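Local coordinates for protein putative aspartyl-tRNA synthetase (Leishmania major, PDB 6OD8) that probably attaches L-aspartate to its cognate tRNA(Asp) at the expense of ATP, as a class II aminoacyl-tRNA synthetase, at residues Arg226-Phe231 and Ile528-Val533; Ile243-Ile248 and Val290-Pro295; Leu314-Arg319 and Gly524-Gly529; Thr443-Ser448 and Met475-Glu480. One frame throughout, in Å; residues are numbered along the deposited sequence.

Contact 1 (Arg226-Phe231 and Ile528-Val533); sequences RVCQYF and IGLERV
Leu-530 sets its two methyl branches against consecutive residues of helix 215-237: CD1 meets Val-227 CG1 at 3.7 Å, and CD2 lies 3.5 Å from Cys-228 SG. Leu-530 and Val-227 run alongside each other with reversed directions, their terminal methyls meeting as they pass. Val-227 CG1 stands anti to its backbone N (chi1 172°), which carries this branch across the gap; there it also meets Val-533 CG1, one helical turn beyond Leu-530, at 3.9 Å. One turn further along the first helix, Phe-231 and Ile-528 likewise pass with opposed headings, but more loosely: Ile-528 CD1 approaches the ring obliquely, 4.2 Å from CE1. No hydrogen bond joins the two segments, and every touching residue is buried. Elsewhere, Phe-231 also packs on strand 310-319. Glu-242 and His-244 of the second subunit pack on Cys-228 and Leu-530 respectively, bringing the contact to the dimer interface. Gly-529 is the N-cap that turns strand 523-529 into helix 530-538. This strand-to-helix unit resting on a long helix is the class II synthetase arrangement of motif 3 against the motif 1 helix.

Contact 2 (Ile243-Ile248 and Val290-Pro295); sequences IHSPKI and VFEVGP
Ile-243 to Ile-248, the stretch of class II motif 1 that carries its characteristic proline (Pro-246), runs beside the first strand of motif 2, Val-290 to Pro-295. Backbone pairing is brief: Ile-243 N donates to Phe-291 O (2.9 Å), and beyond this a water takes over, bridging Ile-243 O and Val-293 N and accepting a hydrogen bond from the latter. The apolar part lies at the same end, where the side chains of Ile-243 and Val-290 cross at a slant, Ile-243 CG2 3.6 Å from Val-290 CG1. The polar part centres on the buried carboxylate of Glu-292, whose CG is anti to its backbone N (chi1 179°) and whose extended chain reaches to Ser-245 and Lys-247. Ser-245 grips both oxygens: OG donates to the syn lone pair of OE1 at 2.6 Å, while the backbone N gives an almost straight bond to OE2 (2.9 Å, 170° at the hydrogen). Lys-247, bent at chi2, comes tip to tip with the same group in a salt bridge that probably stabilises its negative charge. Glu-310 of the second subunit accepts from the backbone N of Lys-247 and of Ile-248, so the segment also belongs to the dimer interface. Lys-247 NZ meets Glu-292 OE2 at 2.9 Å from well above the carboxylate plane, on the face opposite to Ser-245 N.

Contact 3 (Leu314-Arg319 and Gly524-Gly529); sequences LDVEMR and GGFGIG. With EDO (1,2-ethanediol), chain D.
The second strand of class II motif 2 and the strand of motif 3 pair here antiparallel in the catalytic-domain sheet. Six backbone hydrogen bonds zip three pairs: Leu-314 with Ile-528, Val-316 with Phe-526 and Met-318 with Gly-524. Between them, Asp-315 and Glu-317 face glycines in non-hydrogen-bonded pairs, with CA atoms as close as 4.0 Å for Glu-317 and Gly-525. The Glu-317 chain folds over at chi2 (80°) and lays its carboxylate directly on the glycine backbone, OE1 3.3 Å from Gly-525 CA; Arg-488 holds OE2 in a salt bridge. Asp-315 OD1 accepts from O2 of an ethanediol at 2.7 Å, and C1 of that molecule sits 3.4 Å from Ile-528 N. On the other face, Val-316 and Phe-526 project in the same direction, flank to flank. Val-316 CB sits over the ring face in a CH-pi contact, 3.8 Å from the centroid and 19° off the normal. Phe-526 also rests on Val-327, Ala-331 and Leu-334 of helix 325-342, while helix 215-237 packs on this face too, with Leu-235 against Val-316. Strands 289-297 and 480-487 flank the pair in the sheet.

Contact 4 (Thr443-Ser448 and Met475-Glu480); sequences TDFFIS and MFIRGE. With EDO (1,2-ethanediol), chain K.
The rings of Phe-446 and Phe-476 lie nearly parallel, planes at 15°, but are slid so far apart (centroids 5.0 Å) that they barely overlap. Phe-446 CG stands between its backbone N and carbonyl carbon (chi1 78°), which lays its ring against Phe-476, whose CD2 sits over one face toward the rim, 3.6 Å from CZ; Ser-448 CB meets the edge of the Phe-476 ring. On the opposite sheet face, Ile-477 CG1 touches the edge of Phe-445, 3.6 Å from CD1. Met-475 SD approaches the same ring obliquely, 3.7 Å from CZ, in a Met-aromatic contact, while its CG packs on Ile-447 CG2. Phe-446 and Phe-476 exchange two backbone hydrogen bonds, one of them long (Phe-446 N to Phe-476 O, 3.3 Å). Asp-444 O then accepts from Arg-478 N at 2.8 Å. Asp-444 OD2 lies 4.1 Å from Arg-478 NH1, a matter of charge, with no N-H pointed at the oxygen; NE instead donates to Leu-536 O. Asp-444 OD1 accepts from O2 of an ethanediol (2.7 Å) and is salt-bridged by Lys-438. A type I' turn at Ile-477 to Glu-480 joins strands 472-477 and 480-487, a tight beta-hairpin within the largely antiparallel sheet of the class II catalytic domain.

All four contacts meet one sheet of the class II catalytic domain. Contacts 1 and 3 share Ile-528 and Gly-529. Phe-231 of contact 1 joins the motif 1 helix to both motif 2 strands: its CE2 is 3.7 Å from Val-293 CG2 of contact 2, its CZ 3.6 Å from Leu-314 CB of contact 3. Contacts 2 and 3 are zipped by adjoining strands, Val-290 N lying 2.9 Å from Glu-317 O. Contact 4, its centre about 18 Å from that of contact 3, reaches contact 1 through the salt bridge Arg-532 NH2 to Glu-480 OE1 (2.9 Å). The Asp-315 and Glu-317 face is probably that of the active site, as in other class II synthetases; its ethanediol, probably from the crystallisation liquor, is no evidence of substrate.

Contact 1 (Arg226-Phe231 and Ile528-Val533)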
loop_
_atom_site.group_PDB
_atom_site.type_symbol
_atom_site.label_atom_id
_atom_site.label_comp_id
_atom_site.label_asym_id
_atom_site.label_seq_id
_atom_site.Cartn_x
_atom_site.Cartn_y
_atom_site.Cartn_z
ATOM N N ARG A 226 -5.741 0.286 9.884
ATOM C CA ARG A 226 -5.141 1.446 10.550
ATOM C C ARG A 226 -3.628 1.296 10.687
ATOM O O ARG A 226 -2.899 2.288 10.571
ATOM C CB ARG A 226 -5.758 1.673 11.940
ATOM C CG ARG A 226 -7.229 2.035 11.954
ATOM C CD ARG A 226 -7.570 3.278 11.087
ATOM N NE ARG A 226 -8.950 3.696 11.329
ATOM C CZ ARG A 226 -9.559 4.716 10.724
ATOM N NH1 ARG A 226 -8.918 5.442 9.814
ATOM N NH2 ARG A 226 -10.824 5.005 11.019
ATOM N N VAL A 227 -3.130 0.075 10.927
ATOM C CA VAL A 227 -1.667 -0.109 10.988
ATOM C C VAL A 227 -1.017 0.320 9.672
ATOM O O VAL A 227 -0.018 1.058 9.664
ATOM C CB VAL A 227 -1.291 -1.566 11.335
ATOM C CG1 VAL A 227 0.242 -1.756 11.186
ATOM C CG2 VAL A 227 -1.748 -1.941 12.751
ATOM N N CYS A 228 -1.546 -0.168 8.535
ATOM C CA CYS A 228 -1.038 0.275 7.230
ATOM C C CYS A 228 -1.111 1.790 7.090
ATOM O O CYS A 228 -0.157 2.440 6.649
ATOM C CB CYS A 228 -1.833 -0.390 6.091
ATOM S SG CYS A 228 -1.559 -2.176 5.953
ATOM N N GLN A 229 -2.266 2.366 7.428
ATOM C CA GLN A 229 -2.452 3.810 7.311
ATOM C C GLN A 229 -1.399 4.598 8.090
ATOM O O GLN A 229 -0.804 5.554 7.567
ATOM C CB GLN A 229 -3.843 4.162 7.809
ATOM C CG GLN A 229 -4.115 5.633 7.826
ATOM C CD GLN A 229 -5.508 5.933 8.357
ATOM O OE1 GLN A 229 -6.368 5.048 8.412
ATOM N NE2 GLN A 229 -5.730 7.177 8.764
ATOM N N TYR A 230 -1.186 4.241 9.367
ATOM C CA TYR A 230 -0.254 5.014 10.189
ATOM C C TYR A 230 1.194 4.719 9.823
ATOM O O TYR A 230 2.042 5.618 9.877
ATOM C CB TYR A 230 -0.519 4.741 11.675
ATOM C CG TYR A 230 -1.931 5.118 12.075
ATOM C CD1 TYR A 230 -2.520 6.285 11.579
ATOM C CD2 TYR A 230 -2.678 4.315 12.950
ATOM C CE1 TYR A 230 -3.813 6.641 11.932
ATOM C CE2 TYR A 230 -3.968 4.681 13.323
ATOM C CZ TYR A 230 -4.523 5.838 12.804
ATOM O OH TYR A 230 -5.796 6.210 13.148
ATOM N N PHE A 231 1.497 3.485 9.426
ATOM C CA PHE A 231 2.823 3.190 8.859
ATOM C C PHE A 231 3.154 4.139 7.707
ATOM O O PHE A 231 4.199 4.808 7.704
ATOM C CB PHE A 231 2.860 1.727 8.381
ATOM C CG PHE A 231 4.127 1.335 7.635
ATOM C CD1 PHE A 231 5.257 0.925 8.338
ATOM C CD2 PHE A 231 4.172 1.335 6.233
ATOM C CE1 PHE A 231 6.436 0.539 7.660
ATOM C CE2 PHE A 231 5.332 0.967 5.542
ATOM C CZ PHE A 231 6.492 0.556 6.281
ATOM N N ILE A 528 8.734 -5.348 8.533
ATOM C CA ILE A 528 7.757 -5.692 9.571
ATOM C C ILE A 528 6.653 -6.524 8.936
ATOM O O ILE A 528 6.092 -6.113 7.918
ATOM C CB ILE A 528 7.109 -4.441 10.213
ATOM C CG1 ILE A 528 8.131 -3.397 10.644
ATOM C CG2 ILE A 528 6.159 -4.830 11.355
ATOM C CD1 ILE A 528 7.502 -1.992 10.775
ATOM N N GLY A 529 6.310 -7.668 9.547
ATOM C CA GLY A 529 5.128 -8.407 9.109
ATOM C C GLY A 529 3.821 -7.789 9.583
ATOM O O GLY A 529 3.623 -7.583 10.789
ATOM N N LEU A 530 2.909 -7.483 8.654
ATOM C CA LEU A 530 1.701 -6.747 9.031
ATOM C C LEU A 530 0.783 -7.592 9.915
ATOM O O LEU A 530 0.346 -7.143 10.980
ATOM C CB LEU A 530 0.956 -6.295 7.767
ATOM C CG LEU A 530 -0.480 -5.793 8.008
ATOM C CD1 LEU A 530 -0.443 -4.513 8.788
ATOM C CD2 LEU A 530 -1.209 -5.602 6.655
ATOM N N GLU A 531 0.449 -8.803 9.459
ATOM C CA GLU A 531 -0.394 -9.696 10.246
ATOM C C GLU A 531 0.241 -9.993 11.603
ATOM O O GLU A 531 -0.459 -10.046 12.618
ATOM C CB GLU A 531 -0.638 -10.990 9.472
ATOM C CG GLU A 531 -1.286 -10.756 8.098
ATOM C CD GLU A 531 -0.273 -10.540 6.966
ATOM O OE1 GLU A 531 0.906 -10.198 7.231
ATOM O OE2 GLU A 531 -0.674 -10.754 5.810
ATOM N N ARG A 532 1.563 -10.193 11.641
ATOM C CA ARG A 532 2.209 -10.498 12.927
ATOM C C ARG A 532 2.180 -9.301 13.872
ATOM O O ARG A 532 2.000 -9.461 15.081
ATOM C CB ARG A 532 3.657 -10.962 12.717
ATOM C CG ARG A 532 3.782 -12.412 12.297
ATOM C CD ARG A 532 3.541 -13.344 13.477
ATOM N NE ARG A 532 4.751 -13.535 14.281
ATOM C CZ ARG A 532 4.763 -14.033 15.516
ATOM N NH1 ARG A 532 3.627 -14.377 16.117
ATOM N NH2 ARG A 532 5.915 -14.171 16.156
ATOM N N VAL A 533 2.346 -8.086 13.357
ATOM C CA VAL A 533 2.280 -6.960 14.272
ATOM C C VAL A 533 0.868 -6.810 14.841
ATOM O O VAL A 533 0.711 -6.561 16.038
ATOM C CB VAL A 533 2.832 -5.675 13.608
ATOM C CG1 VAL A 533 1.811 -4.969 12.749
ATOM C CG2 VAL A 533 3.383 -4.736 14.683
#

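Contact 2 (Ile243-Ile248 and Val290-Pro295)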
loop_
_atom_site.group_PDB
_atom_site.type_symbol
_atom_site.label_atom_id
_atom_site.label_comp_id
_atom_site.label_asym_id
_atom_site.label_seq_id
_atom_site.Cartn_x
_atom_site.Cartn_y
_atom_site.Cartn_z
ATOM N N ILE A 243 7.625 2.748 -3.061
ATOM C CA ILE A 243 8.088 2.012 -4.232
ATOM C C ILE A 243 7.257 0.753 -4.372
ATOM O O ILE A 243 6.646 0.270 -3.418
ATOM C CB ILE A 243 9.593 1.644 -4.171
ATOM C CG1 ILE A 243 9.865 0.754 -2.950
ATOM C CG2 ILE A 243 10.453 2.900 -4.081
ATOM C CD1 ILE A 243 11.294 0.150 -2.959
ATOM N N HIS A 244 7.284 0.202 -5.585
ATOM C CA HIS A 244 6.630 -1.056 -5.920
ATOM C C HIS A 244 7.639 -1.867 -6.714
ATOM O O HIS A 244 7.977 -1.502 -7.843
ATOM C CB HIS A 244 5.343 -0.804 -6.721
ATOM C CG HIS A 244 4.254 -0.202 -5.888
ATOM N ND1 HIS A 244 3.993 1.152 -5.856
ATOM C CD2 HIS A 244 3.402 -0.768 -5.008
ATOM C CE1 HIS A 244 3.007 1.386 -5.008
ATOM N NE2 HIS A 244 2.636 0.240 -4.474
ATOM N N SER A 245 8.164 -2.921 -6.100
ATOM C CA SER A 245 9.159 -3.781 -6.716
ATOM C C SER A 245 8.547 -5.132 -7.064
ATOM O O SER A 245 7.506 -5.513 -6.520
ATOM C CB SER A 245 10.378 -3.957 -5.782
ATOM O OG SER A 245 10.008 -4.451 -4.523
ATOM N N PRO A 246 9.135 -5.868 -8.008
ATOM C CA PRO A 246 8.447 -7.056 -8.527
ATOM C C PRO A 246 8.461 -8.208 -7.543
ATOM O O PRO A 246 9.424 -8.433 -6.801
ATOM C CB PRO A 246 9.241 -7.406 -9.797
ATOM C CG PRO A 246 10.625 -6.834 -9.539
ATOM C CD PRO A 246 10.354 -5.551 -8.775
ATOM N N LYS A 247 7.381 -8.965 -7.569
ATOM C CA LYS A 247 7.311 -10.185 -6.788
ATOM C C LYS A 247 7.751 -11.398 -7.586
ATOM O O LYS A 247 8.154 -12.402 -6.982
ATOM C CB LYS A 247 5.883 -10.379 -6.243
ATOM C CG LYS A 247 5.289 -9.101 -5.627
ATOM C CD LYS A 247 6.229 -8.472 -4.582
ATOM C CE LYS A 247 5.856 -7.017 -4.210
ATOM N NZ LYS A 247 6.997 -6.382 -3.398
ATOM N N ILE A 248 7.758 -11.306 -8.915
ATOM C CA ILE A 248 8.341 -12.352 -9.761
ATOM C C ILE A 248 9.828 -12.062 -9.948
ATOM O O ILE A 248 10.210 -10.956 -10.334
ATOM C CB ILE A 248 7.614 -12.436 -11.113
ATOM C CG1 ILE A 248 6.167 -12.887 -10.874
ATOM C CG2 ILE A 248 8.346 -13.405 -12.048
ATOM C CD1 ILE A 248 5.324 -12.985 -12.135
ATOM N N VAL A 290 12.880 5.091 1.143
ATOM C CA VAL A 290 11.768 4.400 0.494
ATOM C C VAL A 290 11.013 3.536 1.495
ATOM O O VAL A 290 11.554 3.072 2.491
ATOM C CB VAL A 290 12.223 3.507 -0.691
ATOM C CG1 VAL A 290 12.816 4.347 -1.813
ATOM C CG2 VAL A 290 13.261 2.441 -0.226
ATOM N N PHE A 291 9.756 3.262 1.169
ATOM C CA PHE A 291 9.018 2.221 1.852
ATOM C C PHE A 291 8.200 1.452 0.831
ATOM O O PHE A 291 7.916 1.935 -0.269
ATOM C CB PHE A 291 8.120 2.779 2.963
ATOM C CG PHE A 291 6.912 3.562 2.451
ATOM C CD1 PHE A 291 5.744 2.900 2.050
ATOM C CD2 PHE A 291 6.952 4.949 2.390
ATOM C CE1 PHE A 291 4.611 3.624 1.588
ATOM C CE2 PHE A 291 5.826 5.680 1.918
ATOM C CZ PHE A 291 4.674 5.007 1.526
ATOM N N GLU A 292 7.821 0.238 1.213
ATOM C CA GLU A 292 6.966 -0.579 0.373
ATOM C C GLU A 292 5.988 -1.345 1.247
ATOM O O GLU A 292 6.338 -1.813 2.331
ATOM C CB GLU A 292 7.794 -1.551 -0.499
ATOM C CG GLU A 292 6.924 -2.455 -1.387
ATOM C CD GLU A 292 7.647 -2.995 -2.619
ATOM O OE1 GLU A 292 8.895 -2.924 -2.717
ATOM O OE2 GLU A 292 6.951 -3.530 -3.490
ATOM N N VAL A 293 4.762 -1.493 0.764
ATOM C CA VAL A 293 3.750 -2.305 1.431
ATOM C C VAL A 293 3.270 -3.304 0.395
ATOM O O VAL A 293 2.723 -2.903 -0.632
ATOM C CB VAL A 293 2.573 -1.464 1.956
ATOM C CG1 VAL A 293 1.507 -2.377 2.623
ATOM C CG2 VAL A 293 3.048 -0.395 2.916
ATOM N N GLY A 294 3.524 -4.589 0.616
ATOM C CA GLY A 294 3.118 -5.556 -0.371
ATOM C C GLY A 294 3.316 -6.980 0.082
ATOM O O GLY A 294 3.854 -7.244 1.164
ATOM N N PRO A 295 2.898 -7.925 -0.756
ATOM C CA PRO A 295 2.978 -9.335 -0.375
ATOM C C PRO A 295 4.410 -9.823 -0.291
ATOM O O PRO A 295 5.290 -9.393 -1.040
ATOM C CB PRO A 295 2.229 -10.076 -1.492
ATOM C CG PRO A 295 1.831 -9.056 -2.508
ATOM C CD PRO A 295 2.170 -7.689 -2.026
HETATM O O HOH W 1 4.282 -0.116 -1.723
HETATM O O HOH W 2 6.608 -6.613 -0.786
#

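Contact 3 (Leu314-Arg319 and Gly524-Gly529)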
loop_
_atom_site.group_PDB
_atom_site.type_symbol
_atom_site.label_atom_id
_atom_site.label_comp_id
_atom_site.label_asym_id
_atom_site.label_seq_id
_atom_site.Cartn_x
_atom_site.Cartn_y
_atom_site.Cartn_z
ATOM N N LEU A 314 5.784 -4.709 5.508
ATOM C CA LEU A 314 5.926 -3.263 5.600
ATOM C C LEU A 314 7.428 -3.012 5.633
ATOM O O LEU A 314 8.091 -3.351 6.621
ATOM C CB LEU A 314 5.237 -2.740 6.860
ATOM C CG LEU A 314 3.840 -3.267 7.198
ATOM C CD1 LEU A 314 3.322 -2.704 8.528
ATOM C CD2 LEU A 314 2.844 -2.851 6.065
ATOM N N ASP A 315 7.987 -2.491 4.536
ATOM C CA ASP A 315 9.432 -2.475 4.370
ATOM C C ASP A 315 9.915 -1.042 4.242
ATOM O O ASP A 315 9.224 -0.196 3.665
ATOM C CB ASP A 315 9.850 -3.295 3.130
ATOM C CG ASP A 315 10.097 -4.726 3.458
ATOM O OD1 ASP A 315 9.141 -5.540 3.353
ATOM O OD2 ASP A 315 11.256 -5.041 3.847
ATOM N N VAL A 316 11.095 -0.778 4.801
ATOM C CA VAL A 316 11.692 0.549 4.829
ATOM C C VAL A 316 13.169 0.405 4.486
ATOM O O VAL A 316 13.833 -0.531 4.949
ATOM C CB VAL A 316 11.499 1.222 6.216
ATOM C CG1 VAL A 316 12.208 2.583 6.281
ATOM C CG2 VAL A 316 9.999 1.388 6.553
ATOM N N GLU A 317 13.692 1.318 3.664
ATOM C CA GLU A 317 15.143 1.402 3.466
ATOM C C GLU A 317 15.516 2.875 3.347
ATOM O O GLU A 317 14.734 3.670 2.820
ATOM C CB GLU A 317 15.609 0.594 2.214
ATOM C CG GLU A 317 17.138 0.233 2.187
ATOM C CD GLU A 317 17.495 -0.969 3.060
ATOM O OE1 GLU A 317 16.583 -1.696 3.525
ATOM O OE2 GLU A 317 18.703 -1.209 3.277
ATOM N N MET A 318 16.698 3.251 3.862
ATOM C CA MET A 318 17.060 4.665 3.879
ATOM C C MET A 318 18.575 4.831 3.890
ATOM O O MET A 318 19.299 3.977 4.403
ATOM C CB MET A 318 16.468 5.363 5.112
ATOM C CG MET A 318 16.939 4.671 6.419
ATOM S SD MET A 318 16.161 5.388 7.869
ATOM C CE MET A 318 17.245 6.813 8.042
ATOM N N ARG A 319 19.051 5.956 3.333
ATOM C CA ARG A 319 20.450 6.322 3.508
ATOM C C ARG A 319 20.774 6.524 4.978
ATOM O O ARG A 319 19.929 6.946 5.769
ATOM C CB ARG A 319 20.776 7.633 2.804
ATOM C CG ARG A 319 20.579 7.666 1.358
ATOM C CD ARG A 319 20.932 9.062 0.910
ATOM N NE ARG A 319 20.592 9.215 -0.474
ATOM C CZ ARG A 319 20.550 10.377 -1.089
ATOM N NH1 ARG A 319 20.837 11.497 -0.421
ATOM N NH2 ARG A 319 20.213 10.407 -2.359
ATOM N N GLY A 524 20.620 1.492 5.247
ATOM C CA GLY A 524 20.111 0.448 6.120
ATOM C C GLY A 524 18.600 0.453 6.098
ATOM O O GLY A 524 17.980 1.301 5.464
ATOM N N GLY A 525 17.990 -0.512 6.774
ATOM C CA GLY A 525 16.540 -0.595 6.673
ATOM C C GLY A 525 16.010 -1.675 7.585
ATOM O O GLY A 525 16.754 -2.256 8.373
ATOM N N PHE A 526 14.711 -1.953 7.454
ATOM C CA PHE A 526 14.057 -2.952 8.293
ATOM C C PHE A 526 12.756 -3.378 7.623
ATOM O O PHE A 526 12.253 -2.695 6.728
ATOM C CB PHE A 526 13.786 -2.405 9.700
ATOM C CG PHE A 526 13.009 -1.105 9.717
ATOM C CD1 PHE A 526 11.619 -1.117 9.792
ATOM C CD2 PHE A 526 13.677 0.126 9.710
ATOM C CE1 PHE A 526 10.901 0.078 9.827
ATOM C CE2 PHE A 526 12.975 1.329 9.771
ATOM C CZ PHE A 526 11.588 1.307 9.808
ATOM N N GLY A 527 12.219 -4.514 8.060
ATOM C CA GLY A 527 10.925 -4.982 7.576
ATOM C C GLY A 527 10.056 -5.407 8.741
ATOM O O GLY A 527 10.556 -5.773 9.806
ATOM N N ILE A 528 8.734 -5.348 8.533
ATOM C CA ILE A 528 7.757 -5.692 9.571
ATOM C C ILE A 528 6.653 -6.524 8.936
ATOM O O ILE A 528 6.092 -6.113 7.918
ATOM C CB ILE A 528 7.109 -4.441 10.213
ATOM C CG1 ILE A 528 8.131 -3.397 10.644
ATOM C CG2 ILE A 528 6.159 -4.830 11.355
ATOM C CD1 ILE A 528 7.502 -1.992 10.775
ATOM N N GLY A 529 6.310 -7.668 9.547
ATOM C CA GLY A 529 5.128 -8.407 9.109
ATOM C C GLY A 529 3.821 -7.789 9.583
ATOM O O GLY A 529 3.623 -7.583 10.789
HETATM C C1 EDO D . 8.994 -7.932 6.407
HETATM O O1 EDO D . 9.719 -9.100 6.799
HETATM C C2 EDO D . 8.538 -8.176 4.991
HETATM O O2 EDO D . 9.638 -8.062 4.100
#

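Contact 4 (Thr443-Ser448 and Met475-Glu480)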
loop_
_atom_site.group_PDB
_atom_site.type_symbol
_atom_site.label_atom_id
_atom_site.label_comp_id
_atom_site.label_asym_id
_atom_site.label_seq_id
_atom_site.Cartn_x
_atom_site.Cartn_y
_atom_site.Cartn_z
ATOM N N THR A 443 8.019 -3.158 30.373
ATOM C CA THR A 443 7.615 -2.870 29.009
ATOM C C THR A 443 7.474 -4.158 28.210
ATOM O O THR A 443 8.188 -5.139 28.445
ATOM C CB THR A 443 8.596 -1.920 28.300
ATOM O OG1 THR A 443 8.100 -1.632 26.986
ATOM C CG2 THR A 443 9.983 -2.538 28.207
ATOM N N ASP A 444 6.512 -4.143 27.284
ATOM C CA ASP A 444 6.241 -5.221 26.340
ATOM C C ASP A 444 6.982 -5.052 25.019
ATOM O O ASP A 444 6.816 -5.896 24.130
ATOM C CB ASP A 444 4.731 -5.305 26.012
ATOM C CG ASP A 444 3.865 -5.559 27.234
ATOM O OD1 ASP A 444 4.186 -6.453 28.043
ATOM O OD2 ASP A 444 2.841 -4.860 27.368
ATOM N N PHE A 445 7.792 -3.993 24.874
ATOM C CA PHE A 445 8.459 -3.643 23.625
ATOM C C PHE A 445 9.909 -3.280 23.905
ATOM O O PHE A 445 10.172 -2.451 24.776
ATOM C CB PHE A 445 7.768 -2.452 22.957
ATOM C CG PHE A 445 8.309 -2.131 21.580
ATOM C CD1 PHE A 445 7.727 -2.684 20.452
ATOM C CD2 PHE A 445 9.410 -1.307 21.420
ATOM C CE1 PHE A 445 8.215 -2.405 19.180
ATOM C CE2 PHE A 445 9.903 -1.035 20.151
ATOM C CZ PHE A 445 9.310 -1.584 19.037
ATOM N N PHE A 446 10.846 -3.851 23.150
ATOM C CA PHE A 446 12.244 -3.488 23.365
ATOM C C PHE A 446 13.060 -3.913 22.153
ATOM O O PHE A 446 12.626 -4.732 21.334
ATOM C CB PHE A 446 12.804 -4.091 24.660
ATOM C CG PHE A 446 13.161 -5.557 24.564
ATOM C CD1 PHE A 446 14.458 -5.944 24.284
ATOM C CD2 PHE A 446 12.194 -6.543 24.750
ATOM C CE1 PHE A 446 14.807 -7.299 24.200
ATOM C CE2 PHE A 446 12.521 -7.887 24.631
ATOM C CZ PHE A 446 13.825 -8.262 24.370
ATOM N N ILE A 447 14.234 -3.315 22.012
ATOM C CA ILE A 447 15.133 -3.745 20.951
ATOM C C ILE A 447 16.387 -4.338 21.582
ATOM O O ILE A 447 16.822 -3.888 22.642
ATOM C CB ILE A 447 15.462 -2.602 19.964
ATOM C CG1 ILE A 447 16.541 -1.684 20.511
ATOM C CG2 ILE A 447 14.212 -1.793 19.666
ATOM C CD1 ILE A 447 17.951 -2.017 20.031
ATOM N N SER A 448 16.931 -5.374 20.934
ATOM C CA SER A 448 18.204 -5.989 21.278
ATOM C C SER A 448 19.197 -5.584 20.205
ATOM O O SER A 448 18.967 -5.849 19.023
ATOM C CB SER A 448 18.103 -7.517 21.347
ATOM O OG SER A 448 19.373 -8.100 21.698
ATOM N N MET A 475 13.717 -6.036 17.080
ATOM C CA MET A 475 12.658 -5.543 17.950
ATOM C C MET A 475 11.711 -6.663 18.341
ATOM O O MET A 475 11.382 -7.537 17.536
ATOM C CB MET A 475 11.815 -4.450 17.285
ATOM C CG MET A 475 12.596 -3.252 16.853
ATOM S SD MET A 475 11.508 -2.041 16.050
ATOM C CE MET A 475 12.336 -0.523 16.523
ATOM N N PHE A 476 11.210 -6.578 19.570
ATOM C CA PHE A 476 10.352 -7.598 20.143
ATOM C C PHE A 476 9.074 -6.956 20.670
ATOM O O PHE A 476 9.111 -5.892 21.304
ATOM C CB PHE A 476 11.067 -8.354 21.282
ATOM C CG PHE A 476 12.319 -9.082 20.838
ATOM C CD1 PHE A 476 12.260 -10.418 20.464
ATOM C CD2 PHE A 476 13.545 -8.428 20.791
ATOM C CE1 PHE A 476 13.398 -11.089 20.032
ATOM C CE2 PHE A 476 14.694 -9.093 20.358
ATOM C CZ PHE A 476 14.629 -10.432 19.997
ATOM N N ILE A 477 7.950 -7.618 20.414
ATOM C CA ILE A 477 6.661 -7.268 20.995
ATOM C C ILE A 477 6.153 -8.489 21.741
ATOM O O ILE A 477 6.054 -9.576 21.157
ATOM C CB ILE A 477 5.633 -6.840 19.924
ATOM C CG1 ILE A 477 6.131 -5.634 19.124
ATOM C CG2 ILE A 477 4.303 -6.516 20.590
ATOM C CD1 ILE A 477 5.127 -5.170 18.039
ATOM N N ARG A 478 5.824 -8.309 23.022
ATOM C CA ARG A 478 5.389 -9.408 23.883
ATOM C C ARG A 478 6.300 -10.632 23.751
ATOM O O ARG A 478 5.836 -11.769 23.657
ATOM C CB ARG A 478 3.927 -9.782 23.597
ATOM C CG ARG A 478 2.922 -8.637 23.693
ATOM C CD ARG A 478 1.512 -9.187 23.752
ATOM N NE ARG A 478 0.505 -8.157 23.521
ATOM C CZ ARG A 478 -0.086 -7.450 24.483
ATOM N NH1 ARG A 478 0.237 -7.653 25.749
ATOM N NH2 ARG A 478 -1.012 -6.540 24.176
ATOM N N GLY A 479 7.615 -10.400 23.742
ATOM C CA GLY A 479 8.568 -11.496 23.761
ATOM C C GLY A 479 8.783 -12.202 22.439
ATOM O O GLY A 479 9.378 -13.291 22.419
ATOM N N GLU A 480 8.312 -11.630 21.329
ATOM C CA GLU A 480 8.446 -12.259 20.024
ATOM C C GLU A 480 8.963 -11.246 19.019
ATOM O O GLU A 480 8.525 -10.088 19.009
ATOM C CB GLU A 480 7.101 -12.844 19.567
ATOM C CG GLU A 480 6.578 -13.858 20.572
ATOM C CD GLU A 480 5.411 -14.671 20.034
ATOM O OE1 GLU A 480 5.445 -15.074 18.845
ATOM O OE2 GLU A 480 4.467 -14.909 20.804
HETATM C C1 EDO K . 6.696 -10.425 27.446
HETATM O O1 EDO K . 6.108 -11.313 28.399
HETATM C C2 EDO K . 6.168 -9.019 27.641
HETATM O O2 EDO K . 4.840 -8.908 27.117
HETATM O O HOH W 3 8.961 -7.819 24.226
HETATM O O HOH W 4 0.620 -5.560 28.173
#